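Local coordinates for penicillin-binding protein 2 (Pbp2) (Helicobacter pylori, PDB 5LP5) that probably cross-links cell-wall peptidoglycan as a penicillin-binding transpeptidase and forms a complex with MreC, a partner in cell-wall synthesis, at residues V390-K395 with L442-Y447; G406-N411 with G435-T440. All blocks are in the same frame, centred on the assembly; numbering follows the deposited sequence.

Contact 1: V390-K395 with L442-Y447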
loop_
_atom_site.group_PDB
_atom_site.type_symbol
_atom_site.label_atom_id
_atom_site.label_comp_id
_atom_site.label_asym_id
_atom_site.label_seq_id
_atom_site.Cartn_x
_atom_site.Cartn_y
_atom_site.Cartn_z
ATOM N N VAL A 390 -19.310 -6.085 38.499
ATOM C CA VAL A 390 -18.266 -6.955 37.926
ATOM C C VAL A 390 -18.266 -6.974 36.387
ATOM O O VAL A 390 -17.603 -7.832 35.783
ATOM C CB VAL A 390 -18.308 -8.413 38.471
ATOM C CG1 VAL A 390 -18.212 -8.427 39.987
ATOM C CG2 VAL A 390 -19.548 -9.169 38.019
ATOM N N GLY A 391 -19.026 -6.060 35.771
ATOM C CA GLY A 391 -18.883 -5.714 34.353
ATOM C C GLY A 391 -19.855 -6.318 33.344
ATOM O O GLY A 391 -19.504 -6.430 32.168
ATOM N N PHE A 392 -21.058 -6.701 33.775
ATOM C CA PHE A 392 -22.041 -7.364 32.875
ATOM C C PHE A 392 -23.103 -6.440 32.255
ATOM O O PHE A 392 -23.787 -6.808 31.263
ATOM C CB PHE A 392 -22.762 -8.498 33.607
ATOM C CG PHE A 392 -22.024 -9.797 33.584
ATOM C CD1 PHE A 392 -21.371 -10.256 34.709
ATOM C CD2 PHE A 392 -21.986 -10.557 32.434
ATOM C CE1 PHE A 392 -20.700 -11.464 34.687
ATOM C CE2 PHE A 392 -21.310 -11.757 32.403
ATOM C CZ PHE A 392 -20.667 -12.213 33.530
ATOM N N GLY A 393 -23.252 -5.257 32.834
ATOM C CA GLY A 393 -24.266 -4.318 32.358
ATOM C C GLY A 393 -23.829 -3.498 31.163
ATOM O O GLY A 393 -24.627 -3.181 30.296
ATOM N N GLU A 394 -22.542 -3.180 31.126
ATOM C CA GLU A 394 -22.020 -2.120 30.296
ATOM C C GLU A 394 -20.959 -2.625 29.340
ATOM O O GLU A 394 -20.589 -3.807 29.351
ATOM C CB GLU A 394 -21.443 -1.016 31.199
ATOM C CG GLU A 394 -22.494 -0.294 32.032
ATOM C CD GLU A 394 -23.569 0.384 31.178
ATOM O OE1 GLU A 394 -23.247 0.887 30.076
ATOM O OE2 GLU A 394 -24.744 0.417 31.607
ATOM N N LYS A 395 -20.485 -1.710 28.501
ATOM C CA LYS A 395 -19.400 -2.003 27.576
ATOM C C LYS A 395 -18.101 -2.172 28.353
ATOM O O LYS A 395 -17.867 -1.444 29.309
ATOM C CB LYS A 395 -19.206 -0.855 26.581
ATOM C CG LYS A 395 -20.437 -0.414 25.814
ATOM C CD LYS A 395 -20.047 0.649 24.792
ATOM C CE LYS A 395 -21.248 1.142 23.993
ATOM N NZ LYS A 395 -20.849 1.989 22.833
ATOM N N LEU A 442 -16.655 -10.602 25.342
ATOM C CA LEU A 442 -15.813 -9.572 25.957
ATOM C C LEU A 442 -16.150 -9.350 27.445
ATOM O O LEU A 442 -15.255 -9.290 28.289
ATOM C CB LEU A 442 -15.879 -8.263 25.170
ATOM C CG LEU A 442 -14.894 -8.144 23.988
ATOM C CD1 LEU A 442 -15.185 -6.894 23.150
ATOM C CD2 LEU A 442 -13.442 -8.103 24.422
ATOM N N GLN A 443 -17.432 -9.242 27.760
ATOM C CA GLN A 443 -17.872 -9.019 29.143
ATOM C C GLN A 443 -17.381 -10.120 30.069
ATOM O O GLN A 443 -16.857 -9.838 31.168
ATOM C CB GLN A 443 -19.407 -8.869 29.219
ATOM C CG GLN A 443 -19.867 -7.477 28.769
ATOM C CD GLN A 443 -21.367 -7.295 28.683
ATOM O OE1 GLN A 443 -22.108 -8.219 28.348
ATOM N NE2 GLN A 443 -21.820 -6.084 28.981
ATOM N N VAL A 444 -17.520 -11.368 29.610
ATOM C CA VAL A 444 -17.110 -12.546 30.400
ATOM C C VAL A 444 -15.603 -12.522 30.664
ATOM O O VAL A 444 -15.155 -12.804 31.780
ATOM C CB VAL A 444 -17.486 -13.850 29.679
ATOM C CG1 VAL A 444 -17.000 -15.062 30.455
ATOM C CG2 VAL A 444 -18.992 -13.929 29.469
ATOM N N LEU A 445 -14.838 -12.171 29.627
ATOM C CA LEU A 445 -13.379 -12.043 29.695
ATOM C C LEU A 445 -12.918 -10.987 30.692
ATOM O O LEU A 445 -12.022 -11.263 31.520
ATOM C CB LEU A 445 -12.819 -11.702 28.308
ATOM C CG LEU A 445 -11.322 -11.385 28.212
ATOM C CD1 LEU A 445 -10.463 -12.635 28.242
ATOM C CD2 LEU A 445 -11.039 -10.597 26.953
ATOM N N ALA A 446 -13.480 -9.778 30.599
ATOM C CA ALA A 446 -13.103 -8.707 31.514
ATOM C C ALA A 446 -13.427 -9.128 32.950
ATOM O O ALA A 446 -12.630 -8.939 33.889
ATOM C CB ALA A 446 -13.828 -7.424 31.160
ATOM N N TYR A 447 -14.614 -9.696 33.091
ATOM C CA TYR A 447 -15.108 -10.229 34.351
ATOM C C TYR A 447 -14.149 -11.263 34.928
ATOM O O TYR A 447 -13.764 -11.168 36.097
ATOM C CB TYR A 447 -16.523 -10.814 34.102
ATOM C CG TYR A 447 -17.040 -11.877 35.048
ATOM C CD1 TYR A 447 -17.350 -11.584 36.373
ATOM C CD2 TYR A 447 -17.278 -13.163 34.584
ATOM C CE1 TYR A 447 -17.854 -12.555 37.225
ATOM C CE2 TYR A 447 -17.775 -14.143 35.418
ATOM C CZ TYR A 447 -18.068 -13.842 36.740
ATOM O OH TYR A 447 -18.592 -14.835 37.546
#

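Contact 2: G406-N411 with G435-T440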
loop_
_atom_site.group_PDB
_atom_site.type_symbol
_atom_site.label_atom_id
_atom_site.label_comp_id
_atom_site.label_asym_id
_atom_site.label_seq_id
_atom_site.Cartn_x
_atom_site.Cartn_y
_atom_site.Cartn_z
ATOM N N GLY A 406 -24.799 -5.495 27.587
ATOM C CA GLY A 406 -25.666 -6.631 27.787
ATOM C C GLY A 406 -27.039 -6.253 28.288
ATOM O O GLY A 406 -27.559 -5.174 28.017
ATOM N N ILE A 407 -27.617 -7.199 29.003
ATOM C CA ILE A 407 -28.781 -6.979 29.804
ATOM C C ILE A 407 -28.555 -7.752 31.077
ATOM O O ILE A 407 -28.475 -8.977 31.050
ATOM C CB ILE A 407 -30.039 -7.534 29.119
ATOM C CG1 ILE A 407 -30.395 -6.670 27.913
ATOM C CG2 ILE A 407 -31.205 -7.570 30.098
ATOM C CD1 ILE A 407 -31.397 -7.319 26.991
ATOM N N VAL A 408 -28.422 -7.035 32.179
ATOM C CA VAL A 408 -28.507 -7.654 33.497
ATOM C C VAL A 408 -29.939 -7.468 33.986
ATOM O O VAL A 408 -30.301 -6.391 34.476
ATOM C CB VAL A 408 -27.494 -7.049 34.507
ATOM C CG1 VAL A 408 -27.762 -7.562 35.921
ATOM C CG2 VAL A 408 -26.072 -7.392 34.092
ATOM N N PRO A 409 -30.761 -8.512 33.847
ATOM C CA PRO A 409 -32.175 -8.307 34.100
ATOM C C PRO A 409 -32.448 -7.967 35.560
ATOM O O PRO A 409 -31.890 -8.603 36.462
ATOM C CB PRO A 409 -32.798 -9.656 33.730
ATOM C CG PRO A 409 -31.703 -10.630 33.985
ATOM C CD PRO A 409 -30.445 -9.925 33.616
ATOM N N ASP A 410 -33.280 -6.947 35.772
ATOM C CA ASP A 410 -33.744 -6.609 37.102
ATOM C C ASP A 410 -35.252 -6.291 37.096
ATOM O O ASP A 410 -35.963 -6.494 36.097
ATOM C CB ASP A 410 -32.861 -5.493 37.731
ATOM C CG ASP A 410 -33.095 -4.109 37.127
ATOM O OD1 ASP A 410 -33.958 -3.958 36.250
ATOM O OD2 ASP A 410 -32.421 -3.144 37.541
ATOM N N ASN A 411 -35.722 -5.814 38.241
ATOM C CA ASN A 411 -37.096 -5.433 38.462
ATOM C C ASN A 411 -37.559 -4.390 37.443
ATOM O O ASN A 411 -38.495 -4.590 36.672
ATOM C CB ASN A 411 -37.151 -4.845 39.882
ATOM C CG ASN A 411 -38.522 -4.403 40.286
ATOM O OD1 ASN A 411 -39.516 -5.036 39.940
ATOM N ND2 ASN A 411 -38.589 -3.319 41.051
ATOM N N GLY A 435 -32.514 -17.085 31.439
ATOM C CA GLY A 435 -33.676 -16.220 31.258
ATOM C C GLY A 435 -33.312 -14.979 30.463
ATOM O O GLY A 435 -32.709 -15.074 29.388
ATOM N N SER A 436 -33.635 -13.809 31.001
ATOM C CA SER A 436 -33.398 -12.560 30.279
ATOM C C SER A 436 -31.957 -11.992 30.430
ATOM O O SER A 436 -31.721 -10.800 30.201
ATOM C CB SER A 436 -34.466 -11.534 30.684
ATOM O OG SER A 436 -35.719 -11.854 30.082
ATOM N N PHE A 437 -30.995 -12.848 30.783
ATOM C CA PHE A 437 -29.591 -12.430 31.004
ATOM C C PHE A 437 -28.779 -12.661 29.730
ATOM O O PHE A 437 -28.739 -13.784 29.232
ATOM C CB PHE A 437 -28.973 -13.232 32.175
ATOM C CG PHE A 437 -27.736 -12.595 32.821
ATOM C CD1 PHE A 437 -26.921 -11.691 32.149
ATOM C CD2 PHE A 437 -27.388 -12.941 34.129
ATOM C CE1 PHE A 437 -25.804 -11.140 32.773
ATOM C CE2 PHE A 437 -26.277 -12.391 34.748
ATOM C CZ PHE A 437 -25.481 -11.491 34.068
ATOM N N LEU A 438 -28.149 -11.594 29.226
ATOM C CA LEU A 438 -27.267 -11.666 28.046
ATOM C C LEU A 438 -25.926 -10.924 28.203
ATOM O O LEU A 438 -25.855 -9.810 28.727
ATOM C CB LEU A 438 -27.987 -11.120 26.822
ATOM C CG LEU A 438 -29.236 -11.863 26.397
ATOM C CD1 LEU A 438 -29.900 -11.096 25.261
ATOM C CD2 LEU A 438 -28.900 -13.287 25.991
ATOM N N ALA A 439 -24.863 -11.550 27.719
ATOM C CA ALA A 439 -23.548 -10.952 27.773
ATOM C C ALA A 439 -22.797 -11.228 26.496
ATOM O O ALA A 439 -23.205 -12.075 25.706
ATOM C CB ALA A 439 -22.780 -11.486 28.960
ATOM N N THR A 440 -21.712 -10.468 26.304
ATOM C CA THR A 440 -20.766 -10.640 25.193
ATOM C C THR A 440 -19.565 -11.405 25.714
ATOM O O THR A 440 -19.223 -11.288 26.882
ATOM C CB THR A 440 -20.283 -9.275 24.626
ATOM O OG1 THR A 440 -19.723 -8.448 25.673
ATOM C CG2 THR A 440 -21.429 -8.525 23.926
#

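Contact 1: V390-K395 with L442-Y447
Gln-443 reaches from the first turn of helix 441-453 into the loop that follows helix 380-389. Its CB and CG pass the carbonyl of Gly-391, with CG 3.6 Å from Gly-391 O; CG stands anti to the carbonyl carbon (chi1 -78°), and the chain then runs extended. At the tip the carboxamide divides its work. NE2 donates to Glu-394 O at 2.6 Å, the acceptor lying nearly in the amide plane while the donor sits above the carbonyl plane; OE1 accepts from the backbone N of Thr-440. Both ends of the amide are therefore held, which fixes its rotation.

One turn on, Tyr-447 offers a ring face to Phe-392 in an edge-to-face pair, planes at 55°, with Phe-392 CE1 3.6 Å above the centre of the tyrosine ring. Val-390 CG2 comes within 3.7 Å of Tyr-447 CD1. Gly-391 lies against the helix between Gln-443 and Tyr-447, its positive phi (100°) a backbone shape that calls for glycine. The Tyr-447 hydroxyl is tied to Val-312 O and Gly-316 N, joining this helix to the segment whose sequence is consistent with the SxxK motif of penicillin-binding transpeptidases.

Contact 2: G406-N411 with G435-T440
Two backbone hydrogen bonds join the segments, both between Ile-407 and Leu-438. Ile-407 N donates to Leu-438 O at 3.2 Å, in the carbonyl plane and on a lone pair; Leu-438 N returns the bond to Ile-407 O, also at 3.2 Å and nearly straight at 168°. This is a single antiparallel bridge of the hydrogen-bonded type, with no longer strand pairing around it. Beside it Gly-406 CA makes a CA-H...O contact of 3.3 Å with Leu-438 O, which thus receives a second, weaker approach. Gly-406, with no side chain, lies directly against that carbonyl.

Side-chain packing falls to two sides of the bridge. Ile-407 CD1 and Leu-438 CD1 meet loosely, while Ile-407 CG2, anti to its backbone N, lies by Ser-436 O. On the buried side Phe-437 carries the packing: its CG is anti to the backbone N (chi1 -160°), and the ring runs alongside Val-408, with Val-408 CG2 4.0 Å from Phe-437 CE1. Pro-409 packs at the base of the ring, its CD 3.9 Å from Phe-437 CG, and its CB meets Ser-436 CB at 3.9 Å.

Each segment runs into a helix through an N-cap residue. Asp-410 OD1 accepts from Trp-413 N as N-cap of helix 411-418, and Thr-440 holds the same position before helix 441-453. Around the bridge, Ile-407 and Ser-436 pack on Trp-413 of helix 411-418, Val-408 rests on Ser-384 and Arg-388 of helix 380-389, and Pro-409 and Phe-437 share Thr-430 of helix 424-430.

Both contacts lie in the transpeptidase domain, their centres about 12 Å apart. Along the chain the order is 390-395, 406-411, 435-440, 442-447, so the bridge of contact 2 falls within the excursion that contact 1 closes, and 435-440 leads directly into helix 441-453. They touch mainly around Phe-392, whose CB is 3.5 Å from Val-408 CG2 and whose ring pairs edge-to-face with Phe-437. Helix 441-453 packs on the antiparallel sheet through Leu-445 on strands 252-258 and 556-562. Together the two contacts connect the loops around helices 380-389, 411-418 and 424-430 to helix 441-453 and, through it, to the sheet.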